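Local coordinates for peptidoglycan synthetase penicillin-binding protein 3 (Bifidobacterium adolescentis, PDB 4YE5), which probably binds penicillin and belongs to the transpeptidase family, whose members cross-link the peptide stems of cell-wall peptidoglycan, at residues T474-D479 / V538-G543; R482-S487 / S507-A512. One frame throughout, in Å; residues are numbered along the deposited sequence.

In the fold
Following the chain from its N terminus, helix 455-470 ends and residues 474-479 run on as a loop into strand 484-492. That strand pairs with the returning strand 501-510, so interaction 2 (482-487 with 507-512) closes a short hairpin. The chain then adds strand 517-524 and enters helix 535-549, where interaction 1 (474-479 with 538-543) closes a wider loop of 58 intervening residues. Interaction 2 is therefore nested inside interaction 1. Interaction 2 joins two strands of the five-stranded antiparallel sheet; interaction 1 ties the loop leading into that sheet to helix 535-549. They meet at Thr508 OG1 and Thr539 OG1, 3.0 Å apart and probably hydrogen-bonded, and where Met483 CE packs on Val478 N.

Interaction 1 of 2, residues T474-D479 / V538-G543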
ATOM      1  N   THR A 474     -15.027  22.329 -20.339  1.00 25.30           N
ATOM      2  CA  THR A 474     -16.364  22.046 -20.869  1.00 26.88           C
ATOM      3  C   THR A 474     -16.877  20.687 -20.372  1.00 24.04           C
ATOM      4  O   THR A 474     -18.086  20.443 -20.375  1.00 24.79           O
ATOM      5  CB  THR A 474     -16.415  22.079 -22.421  1.00 23.86           C
ATOM      6  OG1 THR A 474     -15.357  21.268 -22.936  1.00 23.44           O
ATOM      7  CG2 THR A 474     -16.247  23.517 -22.952  1.00 26.87           C
ATOM      8  N   PHE A 475     -15.968  19.799 -19.954  1.00 20.82           N
ATOM      9  CA  PHE A 475     -16.370  18.470 -19.475  1.00 18.85           C
ATOM     10  C   PHE A 475     -15.638  17.990 -18.208  1.00 21.48           C
ATOM     11  O   PHE A 475     -15.947  16.915 -17.673  1.00 19.78           O
ATOM     12  CB  PHE A 475     -16.289  17.412 -20.598  1.00 18.40           C
ATOM     13  CG  PHE A 475     -14.890  17.114 -21.059  1.00 17.22           C
ATOM     14  CD1 PHE A 475     -14.223  17.982 -21.927  1.00 16.71           C
ATOM     15  CD2 PHE A 475     -14.240  15.973 -20.629  1.00 19.60           C
ATOM     16  CE1 PHE A 475     -12.928  17.702 -22.340  1.00 17.13           C
ATOM     17  CE2 PHE A 475     -12.949  15.690 -21.039  1.00 19.26           C
ATOM     18  CZ  PHE A 475     -12.287  16.551 -21.880  1.00 16.02           C
ATOM     19  N   VAL A 476     -14.671  18.771 -17.724  1.00 20.96           N
ATOM     20  CA  VAL A 476     -13.965  18.406 -16.480  1.00 20.06           C
ATOM     21  C   VAL A 476     -14.101  19.584 -15.508  1.00 20.63           C
ATOM     22  O   VAL A 476     -13.509  20.642 -15.717  1.00 18.24           O
ATOM     23  CB  VAL A 476     -12.470  18.070 -16.711  1.00 18.83           C
ATOM     24  CG1 VAL A 476     -11.808  17.570 -15.392  1.00 13.31           C
ATOM     25  CG2 VAL A 476     -12.294  17.034 -17.819  1.00 16.37           C
ATOM     26  N   LYS A 477     -14.898  19.407 -14.461  1.00 20.03           N
ATOM     27  CA  LYS A 477     -15.283  20.513 -13.589  1.00 20.30           C
ATOM     28  C   LYS A 477     -15.473  20.002 -12.177  1.00 22.79           C
ATOM     29  O   LYS A 477     -16.028  18.934 -11.990  1.00 17.61           O
ATOM     30  CB  LYS A 477     -16.646  21.101 -14.001  1.00 28.92           C
ATOM     31  CG  LYS A 477     -16.683  22.046 -15.194  1.00 37.17           C
ATOM     32  CD  LYS A 477     -18.063  22.733 -15.260  1.00 41.38           C
ATOM     33  CE  LYS A 477     -18.377  23.374 -16.644  1.00 40.45           C
ATOM     34  NZ  LYS A 477     -18.503  22.355 -17.775  1.00 27.66           N
ATOM     35  N   VAL A 478     -15.051  20.787 -11.187  1.00 18.77           N
ATOM     36  CA  VAL A 478     -15.490  20.572  -9.819  1.00 18.74           C
ATOM     37  C   VAL A 478     -16.028  21.920  -9.371  1.00 22.91           C
ATOM     38  O   VAL A 478     -15.256  22.859  -9.147  1.00 24.61           O
ATOM     39  CB  VAL A 478     -14.361  20.101  -8.864  1.00 22.66           C
ATOM     40  CG1 VAL A 478     -14.917  19.960  -7.430  1.00 26.03           C
ATOM     41  CG2 VAL A 478     -13.793  18.767  -9.304  1.00 22.25           C
ATOM     42  N   ASP A 479     -17.352  22.021  -9.282  1.00 22.15           N
ATOM     43  CA  ASP A 479     -18.012  23.311  -9.084  1.00 28.73           C
ATOM     44  C   ASP A 479     -17.493  24.029  -7.837  1.00 25.82           C
ATOM     45  O   ASP A 479     -17.457  23.446  -6.751  1.00 26.11           O
ATOM     46  CB  ASP A 479     -19.526  23.150  -8.985  1.00 33.37           C
ATOM     47  CG  ASP A 479     -20.242  24.492  -8.905  1.00 40.62           C
ATOM     48  OD1 ASP A 479     -19.903  25.375  -9.719  1.00 40.75           O
ATOM     49  OD2 ASP A 479     -21.123  24.672  -8.030  1.00 45.55           O
ATOM     50  N   VAL A 538     -13.114  11.500 -14.414  1.00 16.30           N
ATOM     51  CA  VAL A 538     -12.951  10.572 -13.291  1.00 18.43           C
ATOM     52  C   VAL A 538     -12.174  11.242 -12.149  1.00 17.27           C
ATOM     53  O   VAL A 538     -12.566  11.113 -11.004  1.00 18.69           O
ATOM     54  CB  VAL A 538     -12.326   9.217 -13.739  1.00 14.66           C
ATOM     55  CG1 VAL A 538     -12.238   8.201 -12.550  1.00 10.65           C
ATOM     56  CG2 VAL A 538     -13.158   8.624 -14.892  1.00 16.52           C
ATOM     57  N   THR A 539     -11.113  12.003 -12.441  1.00 15.23           N
ATOM     58  CA  THR A 539     -10.399  12.657 -11.340  1.00 16.52           C
ATOM     59  C   THR A 539     -11.305  13.684 -10.686  1.00 14.80           C
ATOM     60  O   THR A 539     -11.241  13.898  -9.486  1.00 18.36           O
ATOM     61  CB  THR A 539      -9.094  13.371 -11.775  1.00 16.53           C
ATOM     62  OG1 THR A 539      -9.412  14.592 -12.468  1.00 27.06           O
ATOM     63  CG2 THR A 539      -8.249  12.459 -12.659  1.00 11.43           C
ATOM     64  N   ALA A 540     -12.137  14.334 -11.500  1.00 14.27           N
ATOM     65  CA  ALA A 540     -13.061  15.351 -11.003  1.00 21.11           C
ATOM     66  C   ALA A 540     -14.182  14.803 -10.101  1.00 18.40           C
ATOM     67  O   ALA A 540     -14.633  15.484  -9.173  1.00 17.47           O
ATOM     68  CB  ALA A 540     -13.648  16.176 -12.180  1.00 17.06           C
ATOM     69  N   GLU A 541     -14.639  13.586 -10.375  1.00 17.67           N
ATOM     70  CA  GLU A 541     -15.602  12.916  -9.490  1.00 18.52           C
ATOM     71  C   GLU A 541     -14.970  12.677  -8.106  1.00 22.42           C
ATOM     72  O   GLU A 541     -15.595  12.881  -7.074  1.00 19.05           O
ATOM     73  CB  GLU A 541     -16.027  11.566 -10.077  1.00 19.32           C
ATOM     74  CG  GLU A 541     -16.917  11.649 -11.314  1.00 37.56           C
ATOM     75  CD  GLU A 541     -18.301  12.185 -10.988  1.00 50.97           C
ATOM     76  OE1 GLU A 541     -18.949  11.601 -10.086  1.00 54.81           O
ATOM     77  OE2 GLU A 541     -18.727  13.196 -11.615  1.00 52.93           O
ATOM     78  N   ILE A 542     -13.723  12.233  -8.093  1.00 17.67           N
ATOM     79  CA  ILE A 542     -13.003  12.050  -6.836  1.00 15.76           C
ATOM     80  C   ILE A 542     -12.791  13.413  -6.180  1.00 18.89           C
ATOM     81  O   ILE A 542     -13.062  13.585  -4.989  1.00 18.84           O
ATOM     82  CB  ILE A 542     -11.674  11.325  -7.080  1.00 16.75           C
ATOM     83  CG1 ILE A 542     -11.954   9.920  -7.634  1.00 14.56           C
ATOM     84  CG2 ILE A 542     -10.820  11.265  -5.786  1.00 11.23           C
ATOM     85  CD1 ILE A 542     -10.709   9.278  -8.305  1.00 11.62           C
ATOM     86  N   GLY A 543     -12.337  14.381  -6.973  1.00 15.13           N
ATOM     87  CA  GLY A 543     -12.156  15.748  -6.497  1.00 18.29           C
ATOM     88  C   GLY A 543     -13.392  16.332  -5.819  1.00 18.71           C
ATOM     89  O   GLY A 543     -13.309  16.875  -4.713  1.00 20.40           O
TER
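Val476 and Val478 meet Ala540 with methyl groups, while the aromatic ring of segment 474-479, that of Phe475, makes no contact with residues 538-543. Thr474 OG1 lies in the plane of this ring at its edge, and the ring meets that of Phe530 with the two planes only about 15° apart. The contact with the helix is left to the extended backbone of 476-478, whose two valines and one carbonyl reach Ala540.

Ala540 CB is the centre of the packing. Lys477 O approaches it to 3.6 Å. The two valines share one rotamer but use different branches. In Val476 the branch anti to the backbone N (CG1, chi1 -175°) touches Ala540 CB at 4.0 Å. In Val478 it is CG2, beside the backbone N, that lies 3.9 Å from Ala540 CB. The same CG2 rests 3.4 Å from Ala540 O. Val478 CG1 faces the next turn, 4.3 Å from Gly543 C, and lies against bare backbone; a CB on Gly543 would point at Val478 and come tightly, 3.4 Å, against its CG2. Alanine suits its place because its single methyl admits the loop close to the helix, and the two valine methyls, CG1 of Val476 and CG2 of Val478, close on it. Lys477 points the other way, its NZ bonded to Asn473 O, as befits a charged residue between two buried ones.

Val476 also packs on Tyr506 and Val478 on Ile510, both of strand 501-510. Other sides of the helix are covered by strand 517-524 and helix 221-238, which Val538 and Ile542 touch. A C-terminal helix lying with a neighbouring helix against an antiparallel sheet is characteristic of the penicillin-binding transpeptidase domain, which shares its fold with the serine beta-lactamases.

Interaction 2 of 2, residues R482-S487 / S507-A512; sequences RMAAKS and STIIPA
Ala484 and Ile509 form a hydrogen-bonded pair in the antiparallel beta hairpin of strands 484-492 and 501-510, at the edge of the transpeptidase sheet. Ile509 N gives a nearly straight bond of 2.7 Å to Ala484 O, and Ala484 N answers to Ile509 O. Lys486 and Ser507 repeat the exchange further along.

Two alanines, Ala484 and Ala485, let the strands pack closely here. Ala485 CB lies 3.7 Å from Thr508 OG1, which itself bonds to Thr539 OG1, while Ala484 CB sits 4.1 Å from Ile509 CB on the opposite face, which helix 455-470 covers through Leu462. On the Ala485 face Thr508 CG2, anti to the backbone N, meets Met483 CG at 3.6 Å, and the selenomethionine lies side by side with Ile510. The Lys486 side chain starts on the Ala484 face and its end leads away, NZ hydrogen-bonding to Ser287 OG and Leu339 O; with the SxxK-like pattern of Ser287 and Lys290, this resembles the K(T/S)G strand beside the active site of related enzymes.

The looser side is that of Arg482 and Met483, both partly exposed. A glycerol, probably from the crystallisation liquor, lies about 3 Å from the Arg482 side chain, whose NE forms a salt bridge with Glu466. Of that side chain, CB makes the contact, 4.0 Å from Ala512 CB. After the cis peptide before Pro511, Ala512 CB lies over Met483 C and beside Ala484 CB, 4.1 Å away, on the face of Ala484. The final link is Ala512 N to Arg482 O at 2.8 Å, the donor standing 53° above the carbonyl plane.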
ATOM      1  N   ARG A 482     -10.944  25.763  -8.353  1.00 23.60           N
ATOM      2  CA  ARG A 482      -9.952  25.843  -9.428  1.00 23.12           C
ATOM      3  C   ARG A 482      -9.076  24.598  -9.415  1.00 23.18           C
ATOM      4  O   ARG A 482      -8.724  24.122  -8.342  1.00 21.02           O
ATOM      5  CB  ARG A 482      -9.108  27.105  -9.246  1.00 23.92           C
ATOM      6  CG  ARG A 482      -9.920  28.382  -9.465  1.00 26.06           C
ATOM      7  CD  ARG A 482      -9.223  29.629  -8.934  1.00 21.49           C
ATOM      8  NE  ARG A 482      -7.850  29.775  -9.409  1.00 23.16           N
ATOM      9  CZ  ARG A 482      -7.007  30.694  -8.940  1.00 29.32           C
ATOM     10  NH1 ARG A 482      -7.406  31.554  -8.003  1.00 26.74           N
ATOM     11  NH2 ARG A 482      -5.773  30.767  -9.410  1.00 29.39           N
HETATM   12  N   MSE A 483      -8.737  24.074 -10.601  1.00 17.40           N
HETATM   13  CA  MSE A 483      -7.863  22.902 -10.723  1.00 18.47           C
HETATM   14  C   MSE A 483      -6.646  23.226 -11.564  1.00 20.67           C
HETATM   15  O   MSE A 483      -6.722  24.021 -12.497  1.00 19.45           O
HETATM   16  CB  MSE A 483      -8.593  21.726 -11.410  1.00 18.85           C
HETATM   17  CG  MSE A 483      -9.632  21.012 -10.522  1.00 25.70           C
HETATM   18 SE   MSE A 483     -10.511  19.512 -11.435  0.54 24.45          SE
HETATM   19  CE  MSE A 483     -11.679  20.521 -12.537  1.00 20.13           C
ATOM     20  N   ALA A 484      -5.528  22.585 -11.244  1.00 17.32           N
ATOM     21  CA  ALA A 484      -4.345  22.651 -12.088  1.00 18.94           C
ATOM     22  C   ALA A 484      -4.102  21.209 -12.487  1.00 20.40           C
ATOM     23  O   ALA A 484      -3.939  20.346 -11.620  1.00 21.17           O
ATOM     24  CB  ALA A 484      -3.157  23.183 -11.324  1.00 14.04           C
ATOM     25  N   ALA A 485      -4.077  20.939 -13.786  1.00 16.67           N
ATOM     26  CA  ALA A 485      -4.026  19.542 -14.208  1.00 20.23           C
ATOM     27  C   ALA A 485      -3.357  19.363 -15.546  1.00 19.51           C
ATOM     28  O   ALA A 485      -3.251  20.309 -16.314  1.00 15.74           O
ATOM     29  CB  ALA A 485      -5.455  18.980 -14.272  1.00 14.05           C
ATOM     30  N   LYS A 486      -2.953  18.133 -15.842  1.00 13.10           N
ATOM     31  CA  LYS A 486      -2.494  17.781 -17.178  1.00 15.47           C
ATOM     32  C   LYS A 486      -3.065  16.438 -17.584  1.00 14.42           C
ATOM     33  O   LYS A 486      -3.207  15.552 -16.745  1.00 12.77           O
ATOM     34  CB  LYS A 486      -0.952  17.708 -17.248  1.00 15.17           C
ATOM     35  CG  LYS A 486      -0.283  18.972 -17.805  1.00 20.78           C
ATOM     36  CD  LYS A 486      -0.670  19.317 -19.251  1.00 14.47           C
ATOM     37  CE  LYS A 486       0.025  18.391 -20.232  1.00 19.34           C
ATOM     38  NZ  LYS A 486      -0.597  18.383 -21.587  1.00 23.05           N
ATOM     39  N   SER A 487      -3.351  16.279 -18.877  1.00 15.14           N
ATOM     40  CA  SER A 487      -3.771  14.996 -19.437  1.00 14.08           C
ATOM     41  C   SER A 487      -2.694  14.382 -20.321  1.00 19.22           C
ATOM     42  O   SER A 487      -1.801  15.086 -20.806  1.00 15.41           O
ATOM     43  CB  SER A 487      -4.997  15.197 -20.320  1.00 15.98           C
ATOM     44  OG  SER A 487      -4.660  16.043 -21.408  1.00 18.79           O
ATOM     45  N   SER A 507      -3.813  13.967 -14.116  1.00 12.18           N
ATOM     46  CA  SER A 507      -3.397  14.241 -12.764  1.00 13.43           C
ATOM     47  C   SER A 507      -3.774  15.680 -12.430  1.00 17.21           C
ATOM     48  O   SER A 507      -3.455  16.613 -13.173  1.00 17.04           O
ATOM     49  CB  SER A 507      -1.898  13.985 -12.602  1.00 17.29           C
ATOM     50  OG  SER A 507      -1.517  14.122 -11.244  1.00 21.24           O
ATOM     51  N   THR A 508      -4.457  15.836 -11.302  1.00 16.40           N
ATOM     52  CA  THR A 508      -5.041  17.097 -10.914  1.00 13.34           C
ATOM     53  C   THR A 508      -4.561  17.548  -9.533  1.00 12.56           C
ATOM     54  O   THR A 508      -4.501  16.747  -8.589  1.00 15.11           O
ATOM     55  CB  THR A 508      -6.576  16.965 -10.817  1.00 24.31           C
ATOM     56  OG1 THR A 508      -7.092  16.529 -12.083  1.00 28.48           O
ATOM     57  CG2 THR A 508      -7.181  18.329 -10.470  1.00 23.13           C
ATOM     58  N   ILE A 509      -4.241  18.830  -9.425  1.00 13.87           N
ATOM     59  CA  ILE A 509      -3.921  19.460  -8.143  1.00 15.92           C
ATOM     60  C   ILE A 509      -5.138  20.285  -7.775  1.00 20.77           C
ATOM     61  O   ILE A 509      -5.613  21.070  -8.587  1.00 17.85           O
ATOM     62  CB  ILE A 509      -2.722  20.424  -8.286  1.00 12.64           C
ATOM     63  CG1 ILE A 509      -1.463  19.640  -8.675  1.00 16.19           C
ATOM     64  CG2 ILE A 509      -2.528  21.208  -6.999  1.00 14.64           C
ATOM     65  CD1 ILE A 509      -0.327  20.518  -9.283  1.00 12.79           C
ATOM     66  N   ILE A 510      -5.658  20.108  -6.566  1.00 13.32           N
ATOM     67  CA  ILE A 510      -6.897  20.784  -6.211  1.00 16.19           C
ATOM     68  C   ILE A 510      -6.928  21.169  -4.711  1.00 16.01           C
ATOM     69  O   ILE A 510      -6.416  20.430  -3.873  1.00 20.35           O
ATOM     70  CB  ILE A 510      -8.109  19.885  -6.603  1.00 18.98           C
ATOM     71  CG1 ILE A 510      -9.429  20.657  -6.486  1.00 20.81           C
ATOM     72  CG2 ILE A 510      -8.155  18.603  -5.743  1.00 18.84           C
ATOM     73  CD1 ILE A 510     -10.647  19.832  -6.866  1.00 16.00           C
ATOM     74  N   PRO A 511      -7.433  22.377  -4.376  1.00 18.77           N
ATOM     75  CA  PRO A 511      -7.717  23.478  -5.314  1.00 19.55           C
ATOM     76  C   PRO A 511      -6.426  24.160  -5.749  1.00 26.99           C
ATOM     77  O   PRO A 511      -5.481  24.218  -4.952  1.00 22.45           O
ATOM     78  CB  PRO A 511      -8.590  24.441  -4.506  1.00 17.18           C
ATOM     79  CG  PRO A 511      -8.353  24.091  -3.028  1.00 21.36           C
ATOM     80  CD  PRO A 511      -7.834  22.673  -2.984  1.00 18.35           C
ATOM     81  N   ALA A 512      -6.384  24.667  -6.982  1.00 21.43           N
ATOM     82  CA  ALA A 512      -5.160  25.278  -7.510  1.00 23.93           C
ATOM     83  C   ALA A 512      -4.642  26.448  -6.664  1.00 28.09           C
ATOM     84  O   ALA A 512      -3.435  26.689  -6.600  1.00 23.88           O
ATOM     85  CB  ALA A 512      -5.365  25.737  -8.968  1.00 22.14           C
TER